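Local coordinates for protein insecticidal Delta-Endotoxin Cry8Ea1 (Bacillus Thuringiensis, PDB 3EB7) that is an insecticidal three-domain Cry delta-endotoxin toxic to Holotrichia parallela larvae, probably acting, as its relatives do, by forming pores in gut membranes after receptor binding, at residues 28-33 / 88-93; 290-295 / 351-356; 438-443 / 488-493. All blocks are in the same frame, centred on the assembly; numbering follows the deposited sequence.

Interaction 1: 28-33 / 88-93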
# COMPACT_ATOMS: atom_id res chain seq x y z
N PRO A 28 -8.54 20.88 -10.73
CA PRO A 28 -8.20 19.74 -9.86
C PRO A 28 -6.97 19.96 -8.96
O PRO A 28 -7.01 19.58 -7.80
CB PRO A 28 -7.95 18.62 -10.87
CG PRO A 28 -8.85 18.98 -12.04
CD PRO A 28 -8.71 20.47 -12.14
N ILE A 29 -5.91 20.60 -9.49
CA ILE A 29 -4.68 20.84 -8.77
C ILE A 29 -4.89 21.86 -7.63
O ILE A 29 -4.32 21.71 -6.54
CB ILE A 29 -3.50 21.20 -9.76
CG1 ILE A 29 -3.04 19.93 -10.49
CG2 ILE A 29 -2.28 21.89 -9.07
CD1 ILE A 29 -2.11 20.21 -11.59
N VAL A 30 -5.73 22.87 -7.87
CA VAL A 30 -6.02 23.87 -6.83
C VAL A 30 -6.83 23.22 -5.71
O VAL A 30 -6.52 23.40 -4.52
CB VAL A 30 -6.74 25.09 -7.43
CG1 VAL A 30 -7.31 26.00 -6.32
CG2 VAL A 30 -5.76 25.86 -8.30
N SER A 31 -7.82 22.44 -6.11
CA SER A 31 -8.65 21.66 -5.24
C SER A 31 -7.86 20.64 -4.37
O SER A 31 -8.17 20.44 -3.19
CB SER A 31 -9.69 20.94 -6.12
OG SER A 31 -10.26 19.81 -5.46
N LEU A 32 -6.87 20.00 -4.98
CA LEU A 32 -5.96 19.07 -4.33
C LEU A 32 -5.12 19.76 -3.24
O LEU A 32 -5.07 19.28 -2.13
CB LEU A 32 -5.05 18.43 -5.40
CG LEU A 32 -3.86 17.57 -4.96
CD1 LEU A 32 -4.31 16.41 -4.02
CD2 LEU A 32 -3.17 17.02 -6.21
N TYR A 33 -4.45 20.85 -3.59
CA TYR A 33 -3.68 21.67 -2.63
C TYR A 33 -4.53 22.17 -1.48
O TYR A 33 -4.09 22.22 -0.33
CB TYR A 33 -3.03 22.88 -3.32
CG TYR A 33 -1.69 22.57 -3.91
CD1 TYR A 33 -1.46 22.65 -5.29
CD2 TYR A 33 -0.65 22.17 -3.10
CE1 TYR A 33 -0.21 22.33 -5.84
CE2 TYR A 33 0.59 21.86 -3.63
CZ TYR A 33 0.81 21.94 -5.00
OH TYR A 33 2.06 21.63 -5.46
N ALA A 88 -2.06 32.57 -4.27
CA ALA A 88 -1.47 32.99 -5.54
C ALA A 88 -1.92 32.14 -6.76
O ALA A 88 -2.11 32.67 -7.86
CB ALA A 88 0.06 33.07 -5.45
N LEU A 89 -2.11 30.83 -6.55
CA LEU A 89 -2.72 29.96 -7.56
C LEU A 89 -4.19 30.29 -7.81
O LEU A 89 -4.67 30.16 -8.94
CB LEU A 89 -2.64 28.50 -7.15
CG LEU A 89 -1.30 27.77 -7.27
CD1 LEU A 89 -1.32 26.53 -6.39
CD2 LEU A 89 -0.99 27.42 -8.73
N GLU A 90 -4.91 30.70 -6.76
CA GLU A 90 -6.33 30.99 -6.93
C GLU A 90 -6.50 32.30 -7.67
O GLU A 90 -7.35 32.41 -8.54
CB GLU A 90 -7.08 31.00 -5.59
CG GLU A 90 -7.28 29.61 -4.97
CD GLU A 90 -7.63 29.63 -3.47
OE1 GLU A 90 -7.47 30.68 -2.80
OE2 GLU A 90 -8.06 28.57 -2.94
N GLU A 91 -5.64 33.27 -7.35
CA GLU A 91 -5.66 34.56 -8.03
C GLU A 91 -5.06 34.51 -9.44
O GLU A 91 -5.38 35.35 -10.28
CB GLU A 91 -5.04 35.67 -7.18
CG GLU A 91 -5.97 36.23 -6.06
CD GLU A 91 -7.49 36.35 -6.46
OE1 GLU A 91 -7.80 37.10 -7.43
OE2 GLU A 91 -8.35 35.70 -5.81
N TRP A 92 -4.22 33.52 -9.72
CA TRP A 92 -3.77 33.24 -11.09
C TRP A 92 -4.89 32.63 -11.92
O TRP A 92 -5.12 33.06 -13.04
CB TRP A 92 -2.54 32.33 -11.11
CG TRP A 92 -2.13 31.89 -12.50
CD1 TRP A 92 -1.80 32.70 -13.56
CD2 TRP A 92 -1.98 30.54 -12.97
NE1 TRP A 92 -1.49 31.95 -14.66
CE2 TRP A 92 -1.57 30.62 -14.34
CE3 TRP A 92 -2.16 29.28 -12.39
CZ2 TRP A 92 -1.34 29.49 -15.12
CZ3 TRP A 92 -1.94 28.15 -13.17
CH2 TRP A 92 -1.53 28.26 -14.53
N GLN A 93 -5.57 31.63 -11.35
CA GLN A 93 -6.60 30.86 -12.05
C GLN A 93 -7.74 31.75 -12.57
O GLN A 93 -8.44 31.37 -13.51
CB GLN A 93 -7.15 29.72 -11.17
CG GLN A 93 -8.15 28.75 -11.88
CD GLN A 93 -8.89 27.74 -10.94
OE1 GLN A 93 -8.65 27.69 -9.73
NE2 GLN A 93 -9.79 26.95 -11.52
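Tyr33 OH is hydrogen-bonded to Asp149 OD2 of helix 133-153, and the ring anchored in this way is what Leu89 touches from the facing helix. Tyr33 CD1 and Leu89 CD1 are 4.0 Å apart, the methyl approaching obliquely while the two side chains cross at about a right angle. Val30 is the residue most covered by the other segment, its CB pointing toward that segment. With CG1 anti to the backbone N (chi1 168°), CG2 comes to lie beside that nitrogen, and the two methyls find different neighbours. CG1 of Val30 rests 3.9 Å from Glu90 CG, an aliphatic stretch of an otherwise charged side chain, whereas CG2 of Val30 packs 4.2 Å from Leu89 CB. Both segments belong to the N-terminal helical bundle of the Cry toxins, the domain held responsible in this family for membrane insertion. Helices 26-40 and 65-93 run nearly antiparallel here, their local axes 157° apart in direction and 10.6 Å apart at closest approach. Backbones approach most nearly where Val30 CA lies 7.0 Å from Leu89 CA. At the more solvent-accessible border, Gln93 carries its amide across on an extended chain, CG anti to the backbone N (chi1 -174°), and OE1 of Gln93 settles 3.7 Å from Val30 CG2 in a van der Waals contact. On the inner side, Tyr33 also packs on Leu146 of helix 133-153 and Leu89 on Val105 of helix 99-119.

Interaction 2: 290-295 / 351-356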
# COMPACT_ATOMS: atom_id res chain seq x y z
N SER A 290 -14.39 -23.93 26.11
CA SER A 290 -13.59 -24.05 27.33
C SER A 290 -14.47 -23.58 28.47
O SER A 290 -15.15 -22.57 28.36
CB SER A 290 -12.37 -23.16 27.26
OG SER A 290 -11.63 -23.46 26.10
N SER A 291 -14.47 -24.31 29.57
CA SER A 291 -15.34 -23.93 30.66
C SER A 291 -14.63 -23.95 31.98
O SER A 291 -13.70 -24.73 32.25
CB SER A 291 -16.61 -24.77 30.75
OG SER A 291 -16.34 -26.02 31.35
N PHE A 292 -15.08 -23.08 32.85
CA PHE A 292 -14.59 -22.98 34.18
C PHE A 292 -15.77 -22.81 35.11
O PHE A 292 -16.53 -21.91 34.93
CB PHE A 292 -13.65 -21.78 34.33
CG PHE A 292 -13.26 -21.55 35.70
CD1 PHE A 292 -12.63 -22.53 36.40
CD2 PHE A 292 -13.61 -20.41 36.34
CE1 PHE A 292 -12.31 -22.35 37.67
CE2 PHE A 292 -13.29 -20.23 37.62
CZ PHE A 292 -12.63 -21.20 38.29
N SER A 293 -15.92 -23.64 36.11
CA SER A 293 -17.06 -23.48 36.98
C SER A 293 -18.36 -23.50 36.20
O SER A 293 -18.38 -23.74 35.03
CB SER A 293 -16.96 -22.14 37.73
OG SER A 293 -17.44 -22.24 39.03
N ALA A 294 -19.44 -23.16 36.87
CA ALA A 294 -20.75 -23.52 36.42
C ALA A 294 -21.29 -22.56 35.38
O ALA A 294 -22.00 -22.94 34.49
CB ALA A 294 -21.69 -23.67 37.58
N SER A 295 -20.92 -21.31 35.48
CA SER A 295 -21.52 -20.27 34.62
C SER A 295 -20.51 -19.48 33.80
O SER A 295 -20.86 -18.52 33.15
CB SER A 295 -22.35 -19.32 35.49
OG SER A 295 -21.90 -19.33 36.86
N LEU A 351 -10.72 -16.47 29.34
CA LEU A 351 -11.43 -17.15 30.41
C LEU A 351 -10.45 -17.39 31.57
O LEU A 351 -9.46 -18.13 31.41
CB LEU A 351 -12.08 -18.47 29.94
CG LEU A 351 -12.85 -19.31 30.99
CD1 LEU A 351 -14.21 -18.68 31.33
CD2 LEU A 351 -13.05 -20.74 30.56
N PHE A 352 -10.74 -16.80 32.74
CA PHE A 352 -9.92 -17.00 33.96
C PHE A 352 -10.36 -18.21 34.79
O PHE A 352 -11.49 -18.28 35.27
CB PHE A 352 -9.89 -15.73 34.82
CG PHE A 352 -9.40 -14.49 34.09
CD1 PHE A 352 -10.30 -13.57 33.58
CD2 PHE A 352 -8.05 -14.25 33.92
CE1 PHE A 352 -9.85 -12.41 32.96
CE2 PHE A 352 -7.60 -13.10 33.28
CZ PHE A 352 -8.49 -12.19 32.79
N ALA A 353 -9.46 -19.18 34.91
CA ALA A 353 -9.69 -20.40 35.66
C ALA A 353 -8.73 -20.38 36.88
O ALA A 353 -7.87 -19.50 36.96
CB ALA A 353 -9.43 -21.60 34.77
N TYR A 354 -8.90 -21.30 37.82
CA TYR A 354 -8.18 -21.22 39.11
C TYR A 354 -6.69 -21.09 38.96
O TYR A 354 -6.06 -20.28 39.65
CB TYR A 354 -8.50 -22.41 40.01
CG TYR A 354 -9.91 -22.41 40.57
CD1 TYR A 354 -10.72 -23.55 40.49
CD2 TYR A 354 -10.44 -21.24 41.19
CE1 TYR A 354 -12.03 -23.56 41.01
CE2 TYR A 354 -11.77 -21.23 41.73
CZ TYR A 354 -12.56 -22.40 41.63
OH TYR A 354 -13.85 -22.43 42.16
N THR A 355 -6.13 -21.85 38.00
CA THR A 355 -4.68 -21.96 37.82
C THR A 355 -4.18 -21.65 36.38
O THR A 355 -2.97 -21.65 36.12
CB THR A 355 -4.21 -23.37 38.23
OG1 THR A 355 -5.09 -24.35 37.63
CG2 THR A 355 -4.25 -23.55 39.78
N SER A 356 -5.09 -21.39 35.44
CA SER A 356 -4.69 -21.05 34.07
C SER A 356 -5.60 -20.00 33.41
O SER A 356 -6.68 -19.69 33.92
CB SER A 356 -4.59 -22.32 33.20
OG SER A 356 -5.81 -23.06 33.21
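Phe292 meets Leu351, Ala353 and Tyr354 where two beta-hairpins come together at their tips, one built of strands 278-292 and 296-310, the other of strands 340-352 and 357-369. Each hairpin forms the middle of its own antiparallel sheet in the beta-prism of the second Cry domain, whose apical loops are implicated in receptor recognition in related toxins. At the root of the Phe292 side chain, CB lies 4.0 Å from Leu351 CD2. CG is anti to the backbone N (chi1 173°), and the ring beyond it lies against the backbone of the other hairpin. Ala353 CA covers one face almost centrally, in a CH-pi contact 3.7 Å from the Phe292 centroid and only 9° off the ring normal. Ser293 CB lies over the opposite face, displaced toward the rim. Of the two ortho carbons, CD1 of Phe292 is 3.7 Å from Ala353 CB, while CD2 of Phe292 comes to 3.2 Å from Phe352 O, which approaches the ring obliquely and also lies near CE2. Further out, the edge of Phe292 points at the face of Tyr354: a T-shaped pair with centroids 4.6 Å apart and planes at 87°. CE1 of Phe292 reaches Tyr354 CD1 at 3.5 Å, and CZ, the tip, stands over the centre of the tyrosine ring. Several residues at these tips also touch a crystal neighbour, which may influence their conformation. Deeper in, Leu351 CD2 rests against the first hairpin's backbone, 3.5 Å from Ser290 O.

Interaction 3: 438-443 / 488-493; sequences DRTNTV and RLNINS. With SO4 (sulfate ion), chain D.
A short parallel beta ladder joins strand 442-443, at the margin of a mixed sheet, to strand 482-491, pairing Thr442 with Asn490 and Val443 with Ile491. Asn490 brackets Thr442: its N donates to Asn441 O at 3.0 Å and its O accepts from Val443 N at 2.9 Å. Val443 O receives Asn492 N at 3.0 Å. Two side-chain amides extend this ladder beyond the strand. Asn490 ND2 meets Thr440 O at 2.9 Å, nearly straight (168° at the hydrogen), on a lone pair in the carbonyl plane, while Asn490 OD1 is held by Gln559. With CG anti to the carbonyl carbon, beside the backbone N (chi1 -67°), Asn441 on the facing segment donates its ND2 to Arg488 O at 2.9 Å, beyond the same end of the ladder. The turn leading in is braced by an Asx motif, Asp438 OD1 accepting from Asn441 N and OD2 from Thr442 N; Lys455 joins the cluster through a salt bridge to Asp438 and a hydrogen bond to Asn441 OD1. On the buried face, Val443 and Ile491 point the same way side by side, with CG2 of Val443 3.6 Å from Ile491 CD1. On the other face, Thr442 OG1 is hydrogen-bonded to Thr440 OG1 and to a water, each 2.8 Å away; the water also reaches Asn492 OD1 weakly. A sulfate ion, probably from the crystallisation liquor, takes the Ser493 N-H on its O4. Apolar side chains on one face and polar ones on the other suit a sheet of the beta-sandwich that forms the third domain of Cry toxins.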
# COMPACT_ATOMS: atom_id res chain seq x y z
N ASP A 438 -8.21 -3.32 -7.81
CA ASP A 438 -9.56 -3.68 -8.20
C ASP A 438 -9.73 -5.19 -8.34
O ASP A 438 -8.76 -5.94 -8.35
CB ASP A 438 -10.02 -2.88 -9.45
CG ASP A 438 -9.35 -3.33 -10.77
OD1 ASP A 438 -8.56 -4.31 -10.81
OD2 ASP A 438 -9.62 -2.68 -11.79
N ARG A 439 -10.98 -5.60 -8.47
CA ARG A 439 -11.40 -6.99 -8.58
C ARG A 439 -11.44 -7.54 -10.00
O ARG A 439 -11.54 -8.75 -10.20
CB ARG A 439 -12.79 -7.11 -7.97
CG ARG A 439 -12.83 -6.83 -6.49
CD ARG A 439 -14.23 -7.19 -5.96
NE ARG A 439 -14.11 -7.31 -4.53
CZ ARG A 439 -14.00 -8.45 -3.88
NH1 ARG A 439 -14.08 -9.60 -4.52
NH2 ARG A 439 -13.83 -8.42 -2.56
N THR A 440 -11.36 -6.64 -10.97
CA THR A 440 -11.77 -6.93 -12.35
C THR A 440 -10.66 -6.72 -13.38
O THR A 440 -10.85 -7.04 -14.57
CB THR A 440 -12.96 -5.99 -12.77
OG1 THR A 440 -12.64 -4.65 -12.37
CG2 THR A 440 -14.31 -6.40 -12.10
N ASN A 441 -9.52 -6.15 -12.95
CA ASN A 441 -8.50 -5.70 -13.92
C ASN A 441 -9.11 -4.93 -15.11
O ASN A 441 -8.97 -5.31 -16.29
CB ASN A 441 -7.65 -6.88 -14.41
CG ASN A 441 -6.79 -7.48 -13.33
OD1 ASN A 441 -6.28 -6.76 -12.47
ND2 ASN A 441 -6.62 -8.80 -13.38
N THR A 442 -9.80 -3.84 -14.78
CA THR A 442 -10.46 -2.99 -15.76
C THR A 442 -9.42 -2.22 -16.54
O THR A 442 -8.47 -1.71 -15.95
CB THR A 442 -11.43 -2.00 -15.06
OG1 THR A 442 -12.43 -2.74 -14.37
CG2 THR A 442 -12.13 -1.04 -16.04
N VAL A 443 -9.62 -2.14 -17.85
CA VAL A 443 -8.79 -1.34 -18.76
C VAL A 443 -9.65 -0.18 -19.25
O VAL A 443 -10.73 -0.40 -19.85
CB VAL A 443 -8.25 -2.20 -19.96
CG1 VAL A 443 -7.33 -1.40 -20.89
CG2 VAL A 443 -7.50 -3.40 -19.43
N ARG A 488 -6.21 -11.83 -16.58
CA ARG A 488 -7.58 -11.74 -17.08
C ARG A 488 -8.08 -10.32 -16.93
O ARG A 488 -7.91 -9.69 -15.87
CB ARG A 488 -8.44 -12.73 -16.33
CG ARG A 488 -9.77 -12.17 -15.83
CD ARG A 488 -10.95 -13.04 -16.32
NE ARG A 488 -10.76 -13.37 -17.74
CZ ARG A 488 -11.10 -12.57 -18.74
NH1 ARG A 488 -11.68 -11.38 -18.48
NH2 ARG A 488 -10.87 -12.99 -20.00
N LEU A 489 -8.66 -9.79 -18.00
CA LEU A 489 -8.98 -8.36 -18.08
C LEU A 489 -10.44 -8.04 -18.46
O LEU A 489 -11.10 -8.80 -19.18
CB LEU A 489 -8.07 -7.68 -19.10
CG LEU A 489 -6.55 -7.86 -19.11
CD1 LEU A 489 -6.04 -7.28 -20.44
CD2 LEU A 489 -5.91 -7.14 -17.90
N ASN A 490 -10.94 -6.90 -17.98
CA ASN A 490 -12.23 -6.40 -18.40
C ASN A 490 -12.04 -5.11 -19.16
O ASN A 490 -11.61 -4.10 -18.57
CB ASN A 490 -13.22 -6.29 -17.22
CG ASN A 490 -13.75 -7.68 -16.79
OD1 ASN A 490 -14.66 -8.23 -17.44
ND2 ASN A 490 -13.16 -8.26 -15.73
N ILE A 491 -12.31 -5.15 -20.48
CA ILE A 491 -11.99 -4.00 -21.35
C ILE A 491 -13.24 -3.09 -21.44
O ILE A 491 -14.33 -3.53 -21.87
CB ILE A 491 -11.45 -4.41 -22.79
CG1 ILE A 491 -10.43 -5.59 -22.79
CG2 ILE A 491 -10.94 -3.19 -23.57
CD1 ILE A 491 -9.18 -5.41 -21.93
N ASN A 492 -13.08 -1.84 -21.02
CA ASN A 492 -14.14 -0.84 -21.19
C ASN A 492 -14.28 -0.38 -22.66
O ASN A 492 -13.35 -0.50 -23.47
CB ASN A 492 -13.89 0.37 -20.31
CG ASN A 492 -14.25 0.13 -18.84
OD1 ASN A 492 -14.77 -0.91 -18.46
ND2 ASN A 492 -13.97 1.12 -18.02
N SER A 493 -15.44 0.13 -23.02
CA SER A 493 -15.67 0.42 -24.41
C SER A 493 -14.87 1.68 -24.84
O SER A 493 -14.49 2.51 -23.97
CB SER A 493 -17.18 0.56 -24.67
OG SER A 493 -17.53 1.92 -24.61
S SO4 D . -18.45 -0.03 -21.05
O1 SO4 D . -19.08 -0.23 -19.75
O2 SO4 D . -17.91 -1.31 -21.52
O3 SO4 D . -19.46 0.43 -22.00
O4 SO4 D . -17.39 0.97 -20.88
O HOH W 1 -14.63 -3.32 -15.97

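Overall arrangement
From the N terminus, the chain first closes a largely helical loop at interaction 1, which brings helix 26-40 against helix 65-93 within the N-terminal bundle. Interaction 2 follows in the beta-prism, where the contact closes a mostly beta, helix-free excursion by joining the tips of hairpins from two different sheets. Interaction 3 comes last, tying a short edge strand to strand 482-491 in the C-terminal beta-sandwich across a loop with little regular structure. The three loops succeed one another, none nesting or crossing. Interactions 1 and 2 lie on opposite sides of the chain's centre, their centres 64 Å apart; interaction 3 is 33 Å from interaction 1 and 53 Å from interaction 2, centre to centre.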